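Local coordinates for pmbA-related protein (Thermotoga maritima, PDB 1VL4), which belongs to the PmbA/TldD family (peptidase family U62), is probably a metallopeptidase, and has been proposed as a modulator of DNA gyrase, at residues A188-R194 and A221-S227; L359-G365 and W393-I399. One frame throughout, in Å; residues are numbered along the deposited sequence. Where two conformers were deposited one is given.

Interaction 1 (A188-R194 and A221-S227); sequences ARDANPR and AISLIGS
The connection between the antiparallel strands 172-188 and 194-202 packs here on the C-terminal end of helix 210-223, with Asp190 and Arg194 reaching to the type II turn from Leu224 to Ser227. Ala188 CB sits 3.7 Å from Ala221 CB. Ile225 comes in beside them, its CD1 4.0 Å from Ala188 CB and also against the carbonyl oxygen of Arg189. Gly226, whose positive phi suits the turn, donates its backbone N-H to Asp190 OD2 over 3.1 Å at 154°. The amide meets the carboxylate from above, 47° out of its plane. With CG anti to the backbone N (chi1 -164°), Asp190 sets OD2 within bonding distance of the turn. The same OD2 forms a salt bridge with Arg194 NE, although the modelled 2.4 Å is doubtfully short, and takes a weak bond from NH2. Arg194 first lays its CB 3.4 Å from Ala221 O, then bends at chi2. Ser227 CB covers one face of its guanidinium, 3.8 Å above the centre, and Asn192 O lies over the opposite face. Ser227 OG bonds to Leu224 O at 2.7 Å, and that oxygen also accepts Ser227 N. Arg194 NH1 pairs with Glu404. A leucine in place of Arg194 would probably leave the Asp190 and Glu404 carboxylates without their shared positive mate and Asp190 freer to swing from Gly226. Gripped by guanidinium and amide, Asp190 OD2 is likely to stay charged; the ion pair steadies the carboxylate within the connection, and the Gly226 amide alone carries its bond to the turn.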
loop_
_atom_site.group_PDB
_atom_site.type_symbol
_atom_site.label_atom_id
_atom_site.label_comp_id
_atom_site.label_asym_id
_atom_site.label_seq_id
_atom_site.Cartn_x
_atom_site.Cartn_y
_atom_site.Cartn_z
ATOM N N ALA A 188 -14.642 21.887 11.030
ATOM C CA ALA A 188 -15.297 23.001 11.721
ATOM C C ALA A 188 -14.388 24.253 11.752
ATOM O O ALA A 188 -13.160 24.165 11.775
ATOM C CB ALA A 188 -15.670 22.587 13.135
ATOM N N ARG A 189 -15.018 25.420 11.698
ATOM C CA ARG A 189 -14.318 26.681 11.682
ATOM C C ARG A 189 -13.698 27.008 13.042
ATOM O O ARG A 189 -14.386 27.015 14.045
ATOM C CB ARG A 189 -15.297 27.776 11.306
ATOM C CG ARG A 189 -14.688 29.153 11.264
ATOM C CD ARG A 189 -15.727 30.189 10.974
ATOM N NE ARG A 189 -16.183 30.153 9.598
ATOM C CZ ARG A 189 -17.284 29.522 9.179
ATOM N NH1 ARG A 189 -18.128 28.901 10.022
ATOM N NH2 ARG A 189 -17.570 29.538 7.906
ATOM N N ASP A 190 -12.381 27.284 13.065
ATOM C CA ASP A 190 -11.699 27.701 14.289
ATOM C C ASP A 190 -10.342 28.351 13.946
ATOM O O ASP A 190 -9.898 28.278 12.800
ATOM C CB ASP A 190 -11.532 26.477 15.218
ATOM C CG ASP A 190 -11.204 26.841 16.650
ATOM O OD1 ASP A 190 -11.435 27.997 17.045
ATOM O OD2 ASP A 190 -10.719 25.948 17.389
ATOM N N ALA A 191 -9.696 28.986 14.923
ATOM C CA ALA A 191 -8.335 29.533 14.749
ATOM C C ALA A 191 -7.381 28.608 13.963
ATOM O O ALA A 191 -6.593 29.064 13.115
ATOM C CB ALA A 191 -7.744 29.855 16.099
ATOM N N ASN A 192 -7.433 27.326 14.317
ATOM C CA ASN A 192 -6.921 26.225 13.512
ATOM C C ASN A 192 -8.145 25.387 13.189
ATOM O O ASN A 192 -8.899 25.037 14.091
ATOM C CB ASN A 192 -5.947 25.353 14.313
ATOM C CG ASN A 192 -4.760 26.139 14.863
ATOM O OD1 ASN A 192 -4.026 26.764 14.117
ATOM N ND2 ASN A 192 -4.565 26.089 16.187
ATOM N N PRO A 193 -8.368 25.054 11.918
ATOM C CA PRO A 193 -9.551 24.242 11.616
ATOM C C PRO A 193 -9.578 22.886 12.339
ATOM O O PRO A 193 -8.539 22.244 12.489
ATOM C CB PRO A 193 -9.462 24.049 10.101
ATOM C CG PRO A 193 -8.619 25.188 9.624
ATOM C CD PRO A 193 -7.614 25.415 10.706
ATOM N N ARG A 194 -10.764 22.462 12.769
ATOM C CA ARG A 194 -10.920 21.278 13.602
ATOM C C ARG A 194 -11.554 20.161 12.800
ATOM O O ARG A 194 -12.615 20.323 12.265
ATOM C CB ARG A 194 -11.837 21.576 14.800
ATOM C CG ARG A 194 -11.469 22.825 15.580
ATOM C CD ARG A 194 -10.078 22.672 16.119
ATOM N NE ARG A 194 -9.642 23.840 16.838
ATOM C CZ ARG A 194 -8.383 24.055 17.187
ATOM N NH1 ARG A 194 -7.442 23.145 16.933
ATOM N NH2 ARG A 194 -8.069 25.177 17.811
ATOM N N ALA A 221 -16.196 17.417 15.057
ATOM C CA ALA A 221 -15.422 18.588 14.681
ATOM C C ALA A 221 -15.739 19.827 15.523
ATOM O O ALA A 221 -14.839 20.554 15.948
ATOM C CB ALA A 221 -15.646 18.892 13.181
ATOM N N ILE A 222 -17.027 20.069 15.742
ATOM C CA ILE A 222 -17.490 21.269 16.422
ATOM C C ILE A 222 -17.050 21.301 17.887
ATOM O O ILE A 222 -16.743 22.360 18.441
ATOM C CB ILE A 222 -19.024 21.360 16.340
ATOM C CG1 ILE A 222 -19.454 21.865 14.964
ATOM C CG2 ILE A 222 -19.610 22.304 17.406
ATOM C CD1 ILE A 222 -20.900 21.523 14.599
ATOM N N SER A 223 -17.047 20.126 18.513
ATOM C CA SER A 223 -16.701 20.004 19.916
ATOM C C SER A 223 -15.245 20.395 20.203
ATOM O O SER A 223 -14.905 20.713 21.354
ATOM C CB SER A 223 -16.984 18.598 20.413
ATOM O OG SER A 223 -16.091 17.676 19.860
ATOM N N LEU A 224 -14.406 20.383 19.166
ATOM C CA LEU A 224 -13.006 20.793 19.295
ATOM C C LEU A 224 -12.808 22.296 19.087
ATOM O O LEU A 224 -11.686 22.803 19.227
ATOM C CB LEU A 224 -12.117 20.011 18.326
ATOM C CG LEU A 224 -12.077 18.516 18.574
ATOM C CD1 LEU A 224 -11.340 17.858 17.420
ATOM C CD2 LEU A 224 -11.437 18.191 19.919
ATOM N N ILE A 225 -13.873 23.020 18.768
ATOM C CA ILE A 225 -13.737 24.467 18.617
ATOM C C ILE A 225 -13.411 25.034 19.979
ATOM O O ILE A 225 -14.072 24.679 20.958
ATOM C CB ILE A 225 -15.015 25.106 18.085
ATOM C CG1 ILE A 225 -15.306 24.590 16.657
ATOM C CG2 ILE A 225 -14.918 26.646 18.159
ATOM C CD1 ILE A 225 -16.661 25.049 16.165
ATOM N N GLY A 226 -12.408 25.923 20.020
ATOM C CA GLY A 226 -11.889 26.495 21.257
ATOM C C GLY A 226 -10.887 25.597 21.974
ATOM O O GLY A 226 -10.633 25.769 23.166
ATOM N N SER A 227 -10.334 24.622 21.270
ATOM C CA SER A 227 -9.278 23.809 21.828
ATOM C C SER A 227 -8.129 24.685 22.315
ATOM O O SER A 227 -7.931 25.797 21.836
ATOM C CB SER A 227 -8.783 22.774 20.830
ATOM O OG SER A 227 -9.723 21.718 20.706
#

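Interaction 2 (L359-G365 and W393-I399); sequences LKEMDRG and WVENGEI
Gly365 and Val394 exchange two backbone bonds as an antiparallel hydrogen-bonded pair. Val394 N reaches Gly365 O at 2.9 Å, and Gly365 N reaches Val394 O at 3.2 Å. Val394 O also receives a CA-H...O contact from Arg364 CA, 3.4 Å away. Asp363, which leaves helix 355-362 with positive phi, gives its N to Leu359 O and turns its own O to Gly397 N, 2.9 Å off at 161°. Glu395 and Glu398 exchange both backbone bonds, closing the type I' turn. Gly397 O is buried without a polar partner in the model, with Lys360 CD 3.3 Å away. Arg364, CG anti to its N (chi1 -169°) and extended to NE, offers one guanidinium face to the indole edge, Trp393 CZ2 lying 3.7 Å from Arg364 CZ over the group's centre, with the planes 88° apart. Gly365 O lies over a face of the same indole. On the sheet face that bears it, Val394 CG2 packs 3.6 Å from Leu359 CD2 and beside Met362 CE, on a layer continued by Val367. The arrangement is that of a helix leading into strand 365-372, whose partner strand 384-395 ends in a two-residue beta-hairpin.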
loop_
_atom_site.group_PDB
_atom_site.type_symbol
_atom_site.label_atom_id
_atom_site.label_comp_id
_atom_site.label_asym_id
_atom_site.label_seq_id
_atom_site.Cartn_x
_atom_site.Cartn_y
_atom_site.Cartn_z
ATOM N N LEU A 359 -16.065 9.341 32.890
ATOM C CA LEU A 359 -15.703 10.765 33.059
ATOM C C LEU A 359 -15.744 11.171 34.525
ATOM O O LEU A 359 -14.800 11.778 35.074
ATOM C CB LEU A 359 -16.681 11.667 32.307
ATOM C CG LEU A 359 -16.375 11.851 30.829
ATOM C CD1 LEU A 359 -17.578 12.535 30.145
ATOM C CD2 LEU A 359 -15.112 12.651 30.653
ATOM N N LYS A 360 -16.874 10.832 35.139
ATOM C CA LYS A 360 -17.131 11.140 36.522
ATOM C C LYS A 360 -16.083 10.473 37.395
ATOM O O LYS A 360 -15.489 11.128 38.276
ATOM C CB LYS A 360 -18.543 10.682 36.909
ATOM C CG LYS A 360 -19.649 11.754 36.957
ATOM C CD LYS A 360 -19.645 12.691 35.759
ATOM C CE LYS A 360 -20.529 13.898 36.006
ATOM N NZ LYS A 360 -20.040 14.758 37.139
ATOM N N GLU A 361 -15.825 9.185 37.174
ATOM C CA GLU A 361 -14.801 8.485 37.983
ATOM C C GLU A 361 -13.405 9.077 37.805
ATOM O O GLU A 361 -12.669 9.206 38.772
ATOM C CB GLU A 361 -14.717 7.012 37.622
ATOM C CG GLU A 361 -15.943 6.201 37.930
ATOM C CD GLU A 361 -15.943 5.682 39.329
ATOM O OE1 GLU A 361 -15.103 6.141 40.133
ATOM O OE2 GLU A 361 -16.789 4.809 39.616
ATOM N N MET A 362 -13.015 9.388 36.562
ATOM C CA MET A 362 -11.727 10.015 36.324
ATOM C C MET A 362 -11.629 11.382 37.003
ATOM O O MET A 362 -10.591 11.718 37.577
ATOM C CB MET A 362 -11.475 10.200 34.832
ATOM C CG MET A 362 -10.102 10.885 34.566
ATOM S SD MET A 362 -9.646 10.958 32.833
ATOM C CE MET A 362 -10.874 12.117 32.226
ATOM N N ASP A 363 -12.700 12.164 36.863
ATOM C CA ASP A 363 -12.895 13.473 37.463
ATOM C C ASP A 363 -12.003 14.593 36.911
ATOM O O ASP A 363 -12.458 15.727 36.724
ATOM C CB ASP A 363 -12.748 13.401 38.984
ATOM C CG ASP A 363 -12.925 14.760 39.643
ATOM O OD1 ASP A 363 -14.059 15.274 39.597
ATOM O OD2 ASP A 363 -11.944 15.330 40.172
ATOM N N ARG A 364 -10.722 14.319 36.735
ATOM C CA ARG A 364 -9.813 15.317 36.193
ATOM C C ARG A 364 -8.705 14.671 35.351
ATOM O O ARG A 364 -7.983 13.812 35.811
ATOM C CB ARG A 364 -9.246 16.139 37.323
ATOM C CG ARG A 364 -8.500 17.360 36.903
ATOM C CD ARG A 364 -8.146 18.148 38.138
ATOM N NE ARG A 364 -7.340 19.306 37.823
ATOM C CZ ARG A 364 -6.045 19.264 37.518
ATOM N NH1 ARG A 364 -5.393 18.104 37.480
ATOM N NH2 ARG A 364 -5.394 20.393 37.244
ATOM N N GLY A 365 -8.570 15.080 34.104
ATOM C CA GLY A 365 -7.679 14.360 33.220
ATOM C C GLY A 365 -7.962 14.612 31.756
ATOM O O GLY A 365 -8.677 15.552 31.407
ATOM N N TRP A 393 -9.923 18.206 27.758
ATOM C CA TRP A 393 -9.586 18.359 29.170
ATOM C C TRP A 393 -10.889 18.194 29.975
ATOM O O TRP A 393 -11.942 18.718 29.591
ATOM C CB TRP A 393 -8.960 19.734 29.451
ATOM C CG TRP A 393 -8.624 19.899 30.897
ATOM C CD1 TRP A 393 -9.247 20.710 31.806
ATOM C CD2 TRP A 393 -7.613 19.185 31.622
ATOM N NE1 TRP A 393 -8.670 20.553 33.045
ATOM C CE2 TRP A 393 -7.685 19.600 32.959
ATOM C CE3 TRP A 393 -6.672 18.216 31.272
ATOM C CZ2 TRP A 393 -6.822 19.108 33.936
ATOM C CZ3 TRP A 393 -5.828 17.727 32.249
ATOM C CH2 TRP A 393 -5.906 18.166 33.550
ATOM N N VAL A 394 -10.809 17.450 31.075
ATOM C CA VAL A 394 -11.935 17.219 31.945
ATOM C C VAL A 394 -11.586 17.805 33.296
ATOM O O VAL A 394 -10.506 17.589 33.804
ATOM C CB VAL A 394 -12.184 15.702 32.098
ATOM C CG1 VAL A 394 -13.298 15.402 33.106
ATOM C CG2 VAL A 394 -12.491 15.085 30.751
ATOM N N GLU A 395 -12.486 18.586 33.853
ATOM C CA GLU A 395 -12.421 18.942 35.275
ATOM C C GLU A 395 -13.791 18.765 35.911
ATOM O O GLU A 395 -14.825 19.018 35.297
ATOM C CB GLU A 395 -11.862 20.346 35.525
ATOM C CG GLU A 395 -11.877 21.253 34.329
ATOM C CD GLU A 395 -11.212 22.599 34.598
ATOM O OE1 GLU A 395 -10.383 22.688 35.542
ATOM O OE2 GLU A 395 -11.527 23.564 33.851
ATOM N N ASN A 396 -13.771 18.313 37.149
ATOM C CA ASN A 396 -14.974 17.993 37.896
ATOM C C ASN A 396 -15.904 17.064 37.181
ATOM O O ASN A 396 -17.106 17.228 37.290
ATOM C CB ASN A 396 -15.705 19.278 38.277
ATOM C CG ASN A 396 -14.904 20.110 39.213
ATOM O OD1 ASN A 396 -14.501 19.630 40.289
ATOM N ND2 ASN A 396 -14.596 21.355 38.800
ATOM N N GLY A 397 -15.359 16.089 36.450
ATOM C CA GLY A 397 -16.165 15.064 35.802
ATOM C C GLY A 397 -16.889 15.473 34.526
ATOM O O GLY A 397 -17.751 14.725 34.009
ATOM N N GLU A 398 -16.491 16.607 33.972
ATOM C CA GLU A 398 -17.112 17.186 32.780
ATOM C C GLU A 398 -16.061 17.664 31.795
ATOM O O GLU A 398 -15.066 18.277 32.192
ATOM C CB GLU A 398 -17.968 18.399 33.202
ATOM C CG GLU A 398 -19.266 17.974 33.922
ATOM C CD GLU A 398 -20.019 19.131 34.537
ATOM O OE1 GLU A 398 -19.891 20.280 34.034
ATOM O OE2 GLU A 398 -20.742 18.888 35.540
ATOM N N ILE A 399 -16.303 17.458 30.509
ATOM C CA ILE A 399 -15.389 17.973 29.483
ATOM C C ILE A 399 -15.401 19.496 29.585
ATOM O O ILE A 399 -16.464 20.119 29.609
ATOM C CB ILE A 399 -15.766 17.465 28.062
ATOM C CG1 ILE A 399 -15.498 15.948 27.956
ATOM C CG2 ILE A 399 -15.020 18.221 26.980
ATOM C CD1 ILE A 399 -16.270 15.300 26.878
#

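In the fold
Interactions 1 and 2 follow one another along the chain and lie on the same side of its centre, with centres 21 Å and nearest atoms about 6 Å apart. Both are partly buried and peripheral, and both join the end of a helix to the region of a turn or hairpin. Strand 384-395 links their surroundings: it supplies Trp393 and Val394 to interaction 2, while its Lys390 and Tyr392 touch Leu224 of interaction 1. Interaction 1 crosses to the turn by one amide-to-carboxylate hydrogen bond and close packing, the charges of Asp190 and Arg194 being paired within the connection and with Glu404, whereas interaction 2 continues a sheet by backbone pairing beside a buried apolar layer.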